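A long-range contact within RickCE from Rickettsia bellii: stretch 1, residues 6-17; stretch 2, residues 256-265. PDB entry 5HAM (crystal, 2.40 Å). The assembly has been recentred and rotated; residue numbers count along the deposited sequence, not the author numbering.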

# COMPACT_ATOMS: atom_id res chain seq x y z
N ASP A 6 0.93 15.53 1.91
CA ASP A 6 1.71 16.72 1.61
C ASP A 6 2.99 16.34 0.86
O ASP A 6 2.99 16.24 -0.37
CB ASP A 6 2.05 17.45 2.91
CG ASP A 6 0.97 17.30 3.95
OD1 ASP A 6 1.32 17.21 5.15
OD2 ASP A 6 -0.23 17.24 3.56
N TYR A 7 4.07 16.12 1.60
CA TYR A 7 5.19 15.41 1.02
C TYR A 7 4.73 14.03 0.52
O TYR A 7 5.13 13.61 -0.55
CB TYR A 7 6.36 15.29 2.00
CG TYR A 7 7.51 16.13 1.57
CD1 TYR A 7 7.37 17.01 0.51
CD2 TYR A 7 8.76 16.06 2.19
CE1 TYR A 7 8.40 17.81 0.08
CE2 TYR A 7 9.81 16.86 1.75
CZ TYR A 7 9.61 17.73 0.69
OH TYR A 7 10.59 18.56 0.21
N TRP A 8 3.89 13.35 1.30
CA TRP A 8 3.53 11.97 0.98
C TRP A 8 2.64 11.89 -0.25
O TRP A 8 1.59 12.52 -0.30
CB TRP A 8 2.86 11.26 2.17
CG TRP A 8 3.76 11.14 3.37
CD1 TRP A 8 4.75 12.02 3.74
CD2 TRP A 8 3.77 10.09 4.34
NE1 TRP A 8 5.36 11.58 4.89
CE2 TRP A 8 4.78 10.40 5.28
CE3 TRP A 8 3.01 8.93 4.52
CZ2 TRP A 8 5.06 9.58 6.37
CZ3 TRP A 8 3.29 8.11 5.60
CH2 TRP A 8 4.31 8.44 6.52
N TYR A 9 3.08 11.11 -1.23
CA TYR A 9 2.31 10.90 -2.45
C TYR A 9 1.04 10.12 -2.14
O TYR A 9 1.04 9.24 -1.28
CB TYR A 9 3.09 10.07 -3.48
CG TYR A 9 4.16 10.78 -4.25
CD1 TYR A 9 4.80 11.89 -3.73
CD2 TYR A 9 4.55 10.32 -5.49
CE1 TYR A 9 5.79 12.54 -4.45
CE2 TYR A 9 5.54 10.95 -6.22
CZ TYR A 9 6.16 12.06 -5.70
OH TYR A 9 7.15 12.69 -6.41
N THR A 10 -0.02 10.43 -2.86
CA THR A 10 -1.20 9.58 -2.81
C THR A 10 -1.26 8.77 -4.09
O THR A 10 -0.49 9.03 -5.03
CB THR A 10 -2.45 10.43 -2.72
OG1 THR A 10 -2.69 11.02 -4.00
CG2 THR A 10 -2.24 11.53 -1.70
N GLU A 11 -2.16 7.79 -4.13
CA GLU A 11 -2.32 6.94 -5.30
C GLU A 11 -2.57 7.75 -6.57
O GLU A 11 -2.21 7.35 -7.67
CB GLU A 11 -3.48 5.96 -5.07
CG GLU A 11 -3.66 4.94 -6.16
CD GLU A 11 -4.84 4.02 -5.90
OE1 GLU A 11 -5.38 4.05 -4.76
OE2 GLU A 11 -5.23 3.26 -6.82
N ASN A 12 -3.21 8.90 -6.39
CA ASN A 12 -3.60 9.74 -7.49
C ASN A 12 -2.39 10.24 -8.26
O ASN A 12 -2.35 10.16 -9.49
CB ASN A 12 -4.45 10.90 -6.98
CG ASN A 12 -5.14 11.63 -8.09
OD1 ASN A 12 -5.02 12.84 -8.22
ND2 ASN A 12 -5.85 10.88 -8.92
N GLU A 13 -1.38 10.73 -7.54
CA GLU A 13 -0.16 11.20 -8.18
C GLU A 13 0.62 10.06 -8.78
O GLU A 13 1.14 10.17 -9.88
CB GLU A 13 0.74 11.91 -7.18
CG GLU A 13 0.31 13.32 -6.87
CD GLU A 13 -0.58 13.40 -5.67
OE1 GLU A 13 -0.85 12.35 -5.04
OE2 GLU A 13 -1.00 14.53 -5.35
N ILE A 14 0.74 8.98 -8.02
CA ILE A 14 1.52 7.84 -8.47
C ILE A 14 0.98 7.35 -9.82
O ILE A 14 1.72 7.17 -10.78
CB ILE A 14 1.52 6.73 -7.41
CG1 ILE A 14 2.36 7.18 -6.21
CG2 ILE A 14 2.05 5.43 -7.97
CD1 ILE A 14 2.26 6.26 -5.03
N THR A 15 -0.34 7.20 -9.88
CA THR A 15 -1.04 6.77 -11.08
C THR A 15 -0.83 7.72 -12.26
O THR A 15 -0.53 7.29 -13.36
CB THR A 15 -2.55 6.56 -10.77
OG1 THR A 15 -2.69 5.42 -9.92
CG2 THR A 15 -3.33 6.30 -12.01
N HIS A 16 -0.95 9.03 -12.01
CA HIS A 16 -0.74 10.03 -13.07
C HIS A 16 0.70 10.07 -13.56
O HIS A 16 0.96 10.13 -14.76
CB HIS A 16 -1.12 11.43 -12.58
CG HIS A 16 -2.56 11.58 -12.22
ND1 HIS A 16 -3.05 12.66 -11.51
CD2 HIS A 16 -3.62 10.78 -12.48
CE1 HIS A 16 -4.35 12.52 -11.35
NE2 HIS A 16 -4.72 11.39 -11.91
N LEU A 17 1.63 10.09 -12.61
CA LEU A 17 3.04 10.09 -12.93
C LEU A 17 3.40 8.88 -13.78
O LEU A 17 4.16 9.00 -14.75
CB LEU A 17 3.86 10.12 -11.64
CG LEU A 17 3.89 11.53 -11.07
CD1 LEU A 17 4.34 11.52 -9.62
CD2 LEU A 17 4.79 12.37 -11.96
N LYS A 256 -2.56 20.98 -9.37
CA LYS A 256 -2.87 20.78 -7.95
C LYS A 256 -2.04 19.67 -7.30
O LYS A 256 -1.80 19.68 -6.09
CB LYS A 256 -4.37 20.50 -7.75
N GLN A 257 -1.58 18.74 -8.12
CA GLN A 257 -0.81 17.60 -7.64
C GLN A 257 0.68 17.91 -7.58
O GLN A 257 1.43 17.31 -6.80
CB GLN A 257 -1.10 16.40 -8.53
CG GLN A 257 -2.55 16.38 -8.97
CD GLN A 257 -3.03 15.01 -9.34
OE1 GLN A 257 -2.25 14.16 -9.74
NE2 GLN A 257 -4.34 14.79 -9.21
N ASP A 258 1.10 18.87 -8.40
CA ASP A 258 2.42 19.47 -8.24
C ASP A 258 2.52 20.22 -6.90
O ASP A 258 3.48 20.05 -6.16
CB ASP A 258 2.72 20.41 -9.42
N ALA A 259 1.52 21.04 -6.60
CA ALA A 259 1.48 21.79 -5.34
C ALA A 259 1.46 20.86 -4.12
O ALA A 259 2.08 21.16 -3.10
CB ALA A 259 0.28 22.76 -5.31
N GLN A 260 0.73 19.75 -4.23
CA GLN A 260 0.71 18.73 -3.18
C GLN A 260 2.12 18.22 -2.92
O GLN A 260 2.61 18.32 -1.80
CB GLN A 260 -0.23 17.57 -3.55
CG GLN A 260 0.16 16.21 -2.91
CD GLN A 260 -0.79 15.73 -1.82
OE1 GLN A 260 -1.65 16.48 -1.34
NE2 GLN A 260 -0.65 14.48 -1.44
N TRP A 261 2.77 17.68 -3.96
CA TRP A 261 4.13 17.15 -3.86
C TRP A 261 5.15 18.19 -3.36
O TRP A 261 6.22 17.82 -2.87
CB TRP A 261 4.58 16.56 -5.20
N ILE A 262 4.80 19.47 -3.47
CA ILE A 262 5.69 20.57 -3.07
C ILE A 262 5.65 20.92 -1.56
O ILE A 262 6.67 21.31 -1.00
CB ILE A 262 5.46 21.82 -3.97
CG1 ILE A 262 6.08 21.57 -5.36
CG2 ILE A 262 6.06 23.08 -3.35
CD1 ILE A 262 5.95 22.74 -6.32
N ARG A 263 4.49 20.74 -0.92
CA ARG A 263 4.30 20.99 0.52
C ARG A 263 5.42 20.39 1.40
O ARG A 263 6.13 19.50 0.97
CB ARG A 263 2.94 20.45 1.00
CG ARG A 263 1.69 21.04 0.33
CD ARG A 263 0.46 20.20 0.69
NE ARG A 263 -0.80 20.78 0.23
CZ ARG A 263 -2.00 20.30 0.54
NH1 ARG A 263 -2.12 19.22 1.32
NH2 ARG A 263 -3.10 20.89 0.08
N GLN A 264 5.55 20.86 2.63
CA GLN A 264 6.66 20.41 3.48
C GLN A 264 6.36 19.17 4.33
O GLN A 264 7.15 18.22 4.34
CB GLN A 264 7.14 21.53 4.41
CG GLN A 264 8.10 21.06 5.49
CD GLN A 264 8.56 22.18 6.39
OE1 GLN A 264 8.63 23.34 5.98
NE2 GLN A 264 8.89 21.84 7.63
N GLN A 265 5.22 19.20 5.02
CA GLN A 265 4.85 18.22 6.04
C GLN A 265 5.61 18.45 7.34
O GLN A 265 5.03 18.84 8.35
CB GLN A 265 4.99 16.77 5.56
CG GLN A 265 4.53 15.73 6.56
CD GLN A 265 3.48 14.82 5.97
OE1 GLN A 265 3.12 14.96 4.81
NE2 GLN A 265 3.00 13.86 6.76

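This is a contact, mostly polar in its modelled atoms, between the two ends of the chain, in which a loop and the first turns of a helix lie against the last turns of another helix and the loop that follows it, held by one side-chain hydrogen bond and one salt bridge.

The two helices, 11-17 and 256-262, do not pack closely as a pair. Their axes come no nearer than 10.6 Å and cross at -119°, so side chains must span the gap. The backbones draw closest at the loop before the first helix, where Asp 6 CA lies 5.1 Å from Arg 263 CA and Tyr 7 CA 5.3 Å from Trp 261 CA; by Glu 13 CA and Gln 257 CA the separation has grown to 6.5 Å. Together the stretches bury 769 Å².

Where the helices face each other, long polar side chains do the reaching. Gln 257 points toward the first helix, and His 16, one turn beyond Asn 12, points back. His 16 ND1 donates to Gln 257 OE1 at 2.5 Å, a very short bond made at the edge of the imidazole, near its plane, where the ring nitrogen can direct its hydrogen.

Glu 13 combines two roles. Its OE1 accepts from Thr 10 N at 3.0 Å and from Thr 10 OG1 at 2.5 Å, while Thr 10 OG1, at the N-cap, accepts from Asn 12 N at 3.2 Å. These bonds tie the helix start together: Glu 13 takes up the NH of Thr 10, while the Thr 10 hydroxyl caps the NH of Asn 12. The other carboxylate oxygen faces the second helix: Glu 13 OE2 rests 3.2 Å from Gln 260 CG and 3.7 Å from Gln 257 CB, so the aliphatic parts of two glutamines one turn apart pack against a buried acid. Farther along, Gln 260 NE2 lies 3.4 Å from Thr 10 CG2 and 3.2 Å from Trp 8 O.

The loop ends meet through charge and aromatic packing. Asp 6 OD2 and Arg 263 NH1 form a salt bridge at 3.5 Å, with the carboxylate oxygen near the guanidinium plane, at its edge. Arg 263 is the first residue after the helix to leave helical phi/psi. Backbone carbonyls from before and after it border the Tyr 7 ring: Trp 261 O, still in the helix, lies at the edge, 3.7 Å from Tyr 7 CD1, and Gln 264 O lies over one face, 3.4 Å from Tyr 7 CD2. Among the modelled atoms the apolar contact is Tyr 9 CE1 at 4.3 Å from Trp 261 CB; the rest of the Trp 261 side chain is not modelled, so its share in the contact cannot be read.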